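Long-range contact in heat shock protein, putative (Plasmodium falciparum, PDB 1Y6Z), which probably serves as an ATP-dependent chaperone of the Hsp90 family that binds unfolded proteins, represented here by its middle domain: residues Glu69-Phe81 against Trp93-Asn105. Numbering follows the deposited sequence.
Sequences ESRGIRLYVKRVF and WLTFLRGIVDSEN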
ATOM      1  N   GLU B  69     -13.585  12.276 -24.129  1.00 58.66           N
ATOM      2  CA  GLU B  69     -13.246  13.612 -23.692  1.00 59.09           C
ATOM      3  C   GLU B  69     -12.505  13.586 -22.371  1.00 59.05           C
ATOM      4  O   GLU B  69     -11.787  14.543 -22.033  1.00 59.82           O
ATOM      5  CB  GLU B  69     -14.516  14.426 -23.546  1.00 59.56           C
ATOM      6  CG  GLU B  69     -15.358  14.475 -24.817  1.00 61.93           C
ATOM      7  CD  GLU B  69     -16.589  15.342 -24.662  1.00 64.77           C
ATOM      8  OE1 GLU B  69     -16.473  16.420 -24.034  1.00 65.57           O
ATOM      9  OE2 GLU B  69     -17.664  14.946 -25.166  1.00 66.39           O
ATOM     10  N   SER B  70     -12.682  12.477 -21.644  1.00 58.08           N
ATOM     11  CA  SER B  70     -12.183  12.286 -20.280  1.00 56.56           C
ATOM     12  C   SER B  70     -12.280  13.544 -19.415  1.00 55.56           C
ATOM     13  O   SER B  70     -11.281  14.245 -19.191  1.00 56.43           O
ATOM     14  CB  SER B  70     -10.769  11.704 -20.295  1.00 56.38           C
ATOM     15  OG  SER B  70     -10.692  10.639 -19.359  1.00 57.88           O
ATOM     16  N   ARG B  71     -13.487  13.821 -18.932  1.00 53.78           N
ATOM     17  CA  ARG B  71     -13.752  15.025 -18.137  1.00 51.88           C
ATOM     18  C   ARG B  71     -13.274  14.899 -16.684  1.00 49.37           C
ATOM     19  O   ARG B  71     -12.079  15.084 -16.398  1.00 51.18           O
ATOM     20  CB  ARG B  71     -15.257  15.382 -18.183  1.00 52.67           C
ATOM     21  CG  ARG B  71     -15.808  15.761 -19.572  1.00 55.73           C
ATOM     22  CD  ARG B  71     -15.042  16.930 -20.197  1.00 60.20           C
ATOM     23  NE  ARG B  71     -15.669  17.383 -21.437  1.00 64.22           N
ATOM     24  CZ  ARG B  71     -15.583  18.618 -21.941  1.00 66.11           C
ATOM     25  NH1 ARG B  71     -14.884  19.565 -21.318  1.00 67.28           N
ATOM     26  NH2 ARG B  71     -16.197  18.907 -23.087  1.00 66.15           N
ATOM     27  N   GLY B  72     -14.229  14.661 -15.790  1.00 44.73           N
ATOM     28  CA  GLY B  72     -14.008  14.121 -14.453  1.00 39.28           C
ATOM     29  C   GLY B  72     -13.250  14.928 -13.453  1.00 35.84           C
ATOM     30  O   GLY B  72     -13.775  15.270 -12.392  1.00 36.59           O
ATOM     31  N   ILE B  73     -11.980  15.174 -13.740  1.00 32.01           N
ATOM     32  CA  ILE B  73     -11.152  15.956 -12.851  1.00 28.71           C
ATOM     33  C   ILE B  73     -10.912  17.388 -13.366  1.00 28.86           C
ATOM     34  O   ILE B  73     -10.444  17.608 -14.496  1.00 26.39           O
ATOM     35  CB  ILE B  73      -9.847  15.228 -12.540  1.00 28.68           C
ATOM     36  CG1 ILE B  73     -10.171  13.835 -11.920  1.00 28.09           C
ATOM     37  CG2 ILE B  73      -9.008  16.033 -11.628  1.00 27.83           C
ATOM     38  CD1 ILE B  73      -8.930  13.129 -11.429  1.00 32.91           C
ATOM     39  N   ARG B  74     -11.275  18.337 -12.531  1.00 28.11           N
ATOM     40  CA  ARG B  74     -11.177  19.777 -12.846  1.00 29.36           C
ATOM     41  C   ARG B  74      -9.826  20.314 -12.343  1.00 30.37           C
ATOM     42  O   ARG B  74      -9.512  20.200 -11.151  1.00 30.29           O
ATOM     43  CB  ARG B  74     -12.291  20.521 -12.135  1.00 28.26           C
ATOM     44  CG  ARG B  74     -13.694  20.141 -12.607  1.00 28.62           C
ATOM     45  CD  ARG B  74     -14.665  20.773 -11.680  1.00 31.56           C
ATOM     46  NE  ARG B  74     -14.559  22.230 -11.737  1.00 36.02           N
ATOM     47  CZ  ARG B  74     -15.271  22.982 -12.584  1.00 42.06           C
ATOM     48  NH1 ARG B  74     -16.116  22.416 -13.434  1.00 38.22           N
ATOM     49  NH2 ARG B  74     -15.147  24.301 -12.580  1.00 44.32           N
ATOM     50  N   LEU B  75      -9.039  20.865 -13.262  1.00 31.12           N
ATOM     51  CA  LEU B  75      -7.811  21.499 -12.925  1.00 32.52           C
ATOM     52  C   LEU B  75      -7.997  23.013 -12.628  1.00 33.69           C
ATOM     53  O   LEU B  75      -8.627  23.758 -13.400  1.00 33.25           O
ATOM     54  CB  LEU B  75      -6.783  21.331 -14.033  1.00 32.83           C
ATOM     55  CG  LEU B  75      -5.562  22.250 -13.807  1.00 34.94           C
ATOM     56  CD1 LEU B  75      -4.537  21.673 -12.839  1.00 39.11           C
ATOM     57  CD2 LEU B  75      -4.890  22.630 -15.136  1.00 38.09           C
ATOM     58  N   TYR B  76      -7.406  23.442 -11.523  1.00 35.05           N
ATOM     59  CA  TYR B  76      -7.338  24.839 -11.144  1.00 37.23           C
ATOM     60  C   TYR B  76      -5.828  25.128 -11.085  1.00 39.73           C
ATOM     61  O   TYR B  76      -5.014  24.241 -10.757  1.00 40.82           O
ATOM     62  CB  TYR B  76      -8.022  25.081  -9.787  1.00 36.61           C
ATOM     63  CG  TYR B  76      -9.538  24.848  -9.752  1.00 36.22           C
ATOM     64  CD1 TYR B  76     -10.041  23.561  -9.637  1.00 31.89           C
ATOM     65  CD2 TYR B  76     -10.464  25.917  -9.868  1.00 34.28           C
ATOM     66  CE1 TYR B  76     -11.356  23.307  -9.609  1.00 33.96           C
ATOM     67  CE2 TYR B  76     -11.848  25.669  -9.843  1.00 34.75           C
ATOM     68  CZ  TYR B  76     -12.272  24.337  -9.701  1.00 35.92           C
ATOM     69  OH  TYR B  76     -13.595  23.973  -9.656  1.00 35.89           O
ATOM     70  N   VAL B  77      -5.447  26.345 -11.456  1.00 42.26           N
ATOM     71  CA  VAL B  77      -4.100  26.847 -11.182  1.00 43.74           C
ATOM     72  C   VAL B  77      -4.351  28.106 -10.363  1.00 44.99           C
ATOM     73  O   VAL B  77      -5.264  28.882 -10.677  1.00 46.69           O
ATOM     74  CB  VAL B  77      -3.277  27.123 -12.484  1.00 43.76           C
ATOM     75  CG1 VAL B  77      -1.878  27.602 -12.167  1.00 43.27           C
ATOM     76  CG2 VAL B  77      -3.158  25.855 -13.317  1.00 44.61           C
ATOM     77  N   LYS B  78      -3.594  28.273  -9.286  1.00 46.10           N
ATOM     78  CA  LYS B  78      -3.746  29.413  -8.373  1.00 47.20           C
ATOM     79  C   LYS B  78      -5.213  29.771  -8.127  1.00 46.68           C
ATOM     80  O   LYS B  78      -5.588  30.953  -8.071  1.00 46.41           O
ATOM     81  CB  LYS B  78      -2.952  30.642  -8.872  1.00 47.80           C
ATOM     82  CG  LYS B  78      -1.494  30.374  -9.280  1.00 49.48           C
ATOM     83  CD  LYS B  78      -0.836  31.633  -9.870  1.00 49.16           C
ATOM     84  CE  LYS B  78       0.695  31.538  -9.863  1.00 51.43           C
ATOM     85  NZ  LYS B  78       1.322  32.923  -9.873  1.00 53.03           N
ATOM     86  N   ARG B  79      -6.032  28.727  -7.969  1.00 45.96           N
ATOM     87  CA  ARG B  79      -7.489  28.818  -7.707  1.00 44.80           C
ATOM     88  C   ARG B  79      -8.341  29.307  -8.878  1.00 43.68           C
ATOM     89  O   ARG B  79      -9.542  29.492  -8.742  1.00 43.14           O
ATOM     90  CB  ARG B  79      -7.785  29.589  -6.416  1.00 45.25           C
ATOM     91  CG  ARG B  79      -6.895  29.156  -5.265  1.00 48.30           C
ATOM     92  CD  ARG B  79      -6.971  30.072  -4.057  1.00 54.76           C
ATOM     93  NE  ARG B  79      -8.324  30.571  -3.842  1.00 57.59           N
ATOM     94  CZ  ARG B  79      -8.688  31.834  -4.027  1.00 60.56           C
ATOM     95  NH1 ARG B  79      -9.951  32.198  -3.821  1.00 61.82           N
ATOM     96  NH2 ARG B  79      -7.791  32.732  -4.423  1.00 62.44           N
ATOM     97  N   VAL B  80      -7.750  29.463 -10.057  1.00 43.47           N
ATOM     98  CA  VAL B  80      -8.609  29.708 -11.216  1.00 42.73           C
ATOM     99  C   VAL B  80      -8.836  28.432 -11.992  1.00 41.75           C
ATOM    100  O   VAL B  80      -7.895  27.700 -12.292  1.00 41.58           O
ATOM    101  CB  VAL B  80      -8.145  30.887 -12.179  1.00 42.74           C
ATOM    102  CG1 VAL B  80      -7.814  32.144 -11.385  1.00 43.34           C
ATOM    103  CG2 VAL B  80      -7.011  30.472 -13.017  1.00 42.19           C
ATOM    104  N   PHE B  81     -10.094  28.200 -12.323  1.00 41.16           N
ATOM    105  CA  PHE B  81     -10.480  27.072 -13.131  1.00 41.64           C
ATOM    106  C   PHE B  81      -9.882  27.158 -14.531  1.00 42.50           C
ATOM    107  O   PHE B  81     -10.013  28.192 -15.218  1.00 42.22           O
ATOM    108  CB  PHE B  81     -11.994  26.975 -13.216  1.00 41.35           C
ATOM    109  CG  PHE B  81     -12.475  25.839 -14.082  1.00 43.18           C
ATOM    110  CD1 PHE B  81     -12.141  24.507 -13.763  1.00 41.02           C
ATOM    111  CD2 PHE B  81     -13.258  26.095 -15.227  1.00 40.39           C
ATOM    112  CE1 PHE B  81     -12.574  23.461 -14.565  1.00 38.90           C
ATOM    113  CE2 PHE B  81     -13.706  25.058 -16.013  1.00 42.44           C
ATOM    114  CZ  PHE B  81     -13.371  23.730 -15.694  1.00 40.90           C
ATOM    115  N   TRP B  93      -8.411   3.686 -16.464  1.00 22.02           N
ATOM    116  CA  TRP B  93      -9.265   2.893 -15.581  1.00 22.02           C
ATOM    117  C   TRP B  93      -9.828   3.762 -14.423  1.00 20.47           C
ATOM    118  O   TRP B  93     -10.818   3.396 -13.825  1.00 22.60           O
ATOM    119  CB  TRP B  93      -8.585   1.637 -15.058  1.00 20.66           C
ATOM    120  CG  TRP B  93      -7.554   1.879 -14.057  1.00 22.08           C
ATOM    121  CD1 TRP B  93      -6.253   2.160 -14.305  1.00 20.70           C
ATOM    122  CD2 TRP B  93      -7.721   1.905 -12.613  1.00 19.98           C
ATOM    123  NE1 TRP B  93      -5.591   2.375 -13.125  1.00 20.75           N
ATOM    124  CE2 TRP B  93      -6.457   2.162 -12.068  1.00 22.64           C
ATOM    125  CE3 TRP B  93      -8.820   1.674 -11.740  1.00 20.47           C
ATOM    126  CZ2 TRP B  93      -6.234   2.246 -10.660  1.00 23.33           C
ATOM    127  CZ3 TRP B  93      -8.595   1.709 -10.338  1.00 20.68           C
ATOM    128  CH2 TRP B  93      -7.314   2.020  -9.823  1.00 23.42           C
ATOM    129  N   LEU B  94      -9.227   4.921 -14.173  1.00 20.20           N
ATOM    130  CA  LEU B  94      -9.699   5.857 -13.154  1.00 19.76           C
ATOM    131  C   LEU B  94     -10.596   6.992 -13.647  1.00 20.18           C
ATOM    132  O   LEU B  94     -10.831   7.944 -12.896  1.00 21.25           O
ATOM    133  CB  LEU B  94      -8.497   6.497 -12.457  1.00 19.91           C
ATOM    134  CG  LEU B  94      -7.867   5.472 -11.526  1.00 22.49           C
ATOM    135  CD1 LEU B  94      -6.504   6.025 -11.210  1.00 24.64           C
ATOM    136  CD2 LEU B  94      -8.757   5.294 -10.235  1.00 25.12           C
ATOM    137  N   THR B  95     -11.096   6.867 -14.875  1.00 21.15           N
ATOM    138  CA  THR B  95     -11.984   7.847 -15.525  1.00 21.85           C
ATOM    139  C   THR B  95     -13.247   8.106 -14.701  1.00 21.20           C
ATOM    140  O   THR B  95     -13.859   9.153 -14.842  1.00 19.45           O
ATOM    141  CB  THR B  95     -12.399   7.416 -16.966  1.00 21.16           C
ATOM    142  OG1 THR B  95     -13.090   8.498 -17.645  1.00 24.85           O
ATOM    143  CG2 THR B  95     -13.281   6.170 -16.966  1.00 22.40           C
ATOM    144  N   PHE B  96     -13.633   7.146 -13.865  1.00 19.72           N
ATOM    145  CA  PHE B  96     -14.893   7.294 -13.062  1.00 19.30           C
ATOM    146  C   PHE B  96     -14.709   8.248 -11.887  1.00 20.09           C
ATOM    147  O   PHE B  96     -15.685   8.704 -11.332  1.00 20.69           O
ATOM    148  CB  PHE B  96     -15.449   5.952 -12.577  1.00 18.91           C
ATOM    149  CG  PHE B  96     -14.546   5.240 -11.586  1.00 18.91           C
ATOM    150  CD1 PHE B  96     -13.586   4.346 -12.017  1.00 19.15           C
ATOM    151  CD2 PHE B  96     -14.648   5.514 -10.208  1.00 21.61           C
ATOM    152  CE1 PHE B  96     -12.747   3.651 -11.120  1.00 19.16           C
ATOM    153  CE2 PHE B  96     -13.759   4.856  -9.284  1.00 22.54           C
ATOM    154  CZ  PHE B  96     -12.846   3.925  -9.747  1.00 22.74           C
ATOM    155  N   LEU B  97     -13.471   8.577 -11.489  1.00 18.18           N
ATOM    156  CA  LEU B  97     -13.275   9.502 -10.388  1.00 19.48           C
ATOM    157  C   LEU B  97     -13.745  10.930 -10.794  1.00 19.24           C
ATOM    158  O   LEU B  97     -13.603  11.328 -11.943  1.00 20.32           O
ATOM    159  CB  LEU B  97     -11.737   9.629 -10.100  1.00 18.99           C
ATOM    160  CG  LEU B  97     -10.955   8.488  -9.487  1.00 24.76           C
ATOM    161  CD1 LEU B  97      -9.502   9.063  -9.295  1.00 23.70           C
ATOM    162  CD2 LEU B  97     -11.489   8.187  -8.147  1.00 25.12           C
ATOM    163  N   ARG B  98     -14.278  11.678  -9.844  1.00 20.62           N
ATOM    164  CA  ARG B  98     -14.581  13.084 -10.041  1.00 22.30           C
ATOM    165  C   ARG B  98     -13.798  13.820  -8.956  1.00 22.96           C
ATOM    166  O   ARG B  98     -13.701  13.355  -7.819  1.00 23.98           O
ATOM    167  CB  ARG B  98     -16.089  13.342  -9.927  1.00 23.82           C
ATOM    168  CG  ARG B  98     -16.919  12.639 -10.995  1.00 25.18           C
ATOM    169  CD  ARG B  98     -16.606  13.277 -12.310  1.00 28.33           C
ATOM    170  NE  ARG B  98     -17.302  12.760 -13.499  1.00 30.47           N
ATOM    171  CZ  ARG B  98     -16.787  11.869 -14.342  1.00 32.03           C
ATOM    172  NH1 ARG B  98     -15.633  11.291 -14.082  1.00 28.22           N
ATOM    173  NH2 ARG B  98     -17.470  11.495 -15.421  1.00 35.29           N
ATOM    174  N   GLY B  99     -13.244  14.987  -9.262  1.00 22.74           N
ATOM    175  CA  GLY B  99     -12.413  15.643  -8.267  1.00 23.40           C
ATOM    176  C   GLY B  99     -11.786  16.934  -8.782  1.00 23.68           C
ATOM    177  O   GLY B  99     -12.059  17.375  -9.909  1.00 23.12           O
ATOM    178  N   ILE B 100     -10.965  17.532  -7.927  1.00 23.46           N
ATOM    179  CA  ILE B 100     -10.313  18.756  -8.276  1.00 25.58           C
ATOM    180  C   ILE B 100      -8.835  18.614  -7.983  1.00 26.53           C
ATOM    181  O   ILE B 100      -8.432  17.906  -7.057  1.00 25.94           O
ATOM    182  CB  ILE B 100     -10.970  20.020  -7.576  1.00 25.79           C
ATOM    183  CG1 ILE B 100     -10.552  20.144  -6.114  1.00 28.99           C
ATOM    184  CG2 ILE B 100     -12.576  20.036  -7.733  1.00 26.08           C
ATOM    185  CD1 ILE B 100      -9.200  20.925  -5.890  1.00 32.09           C
ATOM    186  N   VAL B 101      -8.025  19.321  -8.755  1.00 29.06           N
ATOM    187  CA  VAL B 101      -6.623  19.542  -8.391  1.00 31.54           C
ATOM    188  C   VAL B 101      -6.371  21.056  -8.482  1.00 33.61           C
ATOM    189  O   VAL B 101      -6.707  21.669  -9.502  1.00 33.73           O
ATOM    190  CB  VAL B 101      -5.665  18.847  -9.381  1.00 33.00           C
ATOM    191  CG1 VAL B 101      -4.178  19.160  -8.983  1.00 33.81           C
ATOM    192  CG2 VAL B 101      -5.903  17.359  -9.436  1.00 32.54           C
ATOM    193  N   ASP B 102      -5.828  21.654  -7.429  1.00 34.71           N
ATOM    194  CA  ASP B 102      -5.378  23.053  -7.535  1.00 37.89           C
ATOM    195  C   ASP B 102      -3.887  23.116  -7.325  1.00 40.79           C
ATOM    196  O   ASP B 102      -3.411  22.875  -6.216  1.00 40.67           O
ATOM    197  CB  ASP B 102      -6.065  23.920  -6.507  1.00 36.93           C
ATOM    198  CG  ASP B 102      -5.797  25.422  -6.714  1.00 37.81           C
ATOM    199  OD1 ASP B 102      -6.408  26.212  -5.991  1.00 39.83           O
ATOM    200  OD2 ASP B 102      -5.017  25.809  -7.596  1.00 35.53           O
ATOM    201  N   SER B 103      -3.188  23.450  -8.407  1.00 44.40           N
ATOM    202  CA  SER B 103      -1.736  23.540  -8.480  1.00 48.11           C
ATOM    203  C   SER B 103      -1.227  24.973  -8.293  1.00 50.83           C
ATOM    204  O   SER B 103      -1.847  25.933  -8.744  1.00 51.25           O
ATOM    205  CB  SER B 103      -1.272  23.025  -9.844  1.00 48.01           C
ATOM    206  OG  SER B 103       0.088  22.632  -9.798  1.00 49.79           O
ATOM    207  N   GLU B 104      -0.081  25.109  -7.627  1.00 54.42           N
ATOM    208  CA  GLU B 104       0.612  26.405  -7.530  1.00 57.41           C
ATOM    209  C   GLU B 104       1.329  26.803  -8.836  1.00 58.46           C
ATOM    210  O   GLU B 104       1.576  27.990  -9.093  1.00 59.31           O
ATOM    211  CB  GLU B 104       1.624  26.368  -6.373  1.00 58.05           C
ATOM    212  CG  GLU B 104       2.044  27.740  -5.850  1.00 61.61           C
ATOM    213  CD  GLU B 104       0.898  28.469  -5.165  1.00 65.24           C
ATOM    214  OE1 GLU B 104       0.423  29.474  -5.745  1.00 67.30           O
ATOM    215  OE2 GLU B 104       0.473  28.031  -4.060  1.00 65.45           O
ATOM    216  N   ASN B 105       1.644  25.806  -9.659  1.00 59.83           N
ATOM    217  CA  ASN B 105       2.550  25.954 -10.794  1.00 60.68           C
ATOM    218  C   ASN B 105       1.874  25.595 -12.109  1.00 60.81           C
ATOM    219  O   ASN B 105       0.879  26.215 -12.482  1.00 60.76           O
ATOM    220  CB  ASN B 105       3.800  25.085 -10.584  1.00 61.28           C
ATOM    221  CG  ASN B 105       4.714  25.613  -9.458  1.00 62.96           C
ATOM    222  OD1 ASN B 105       4.422  26.641  -8.827  1.00 64.67           O
ATOM    223  ND2 ASN B 105       5.819  24.906  -9.205  1.00 62.41           N
TER
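Arg-98 lays one face of its guanidinium against Gly-72 CA, NH1 standing 3.3 Å from that carbon, where strands 73-77 and 98-103 begin to pair. They are parallel neighbours (axes 15° apart) inside the mixed five-stranded sheet of the Hsp90 middle domain. A bend at chi2 folds the arginine back over the glycine; NH1 donates in the guanidinium plane to both Thr-95 O and Leu-97 O, fixing the group's rotation, and NH2 forms a salt bridge with Glu-60. Gly-99 follows with the alternating bonds of a parallel pair, its N to Gly-72 O and its O from Arg-74 N. Ile-100 puts CB 3.9 Å from Tyr-76 CE1, on the side covered by helix 16-27. Val-101 packs CG2 on Ile-73 CG2 (4.0 Å) on the opposite face, against helix 121-141, while its O accepts Tyr-76 N. Asp-102, with CG anti to the backbone N (chi1 -171°), reaches the type I' turn of residues 77-80: Arg-79 N meets the syn side of its OD2 at 3.1 Å, with an N-H...O angle of 163°, and its OD1 accepts a hydrogen bond from Trp-7 NE1. Ser-103 O takes Lys-78 N at 3.0 Å, closing the backbone pairing. Beyond it, Lys-78 CE lies 3.7 Å from Glu-104 O.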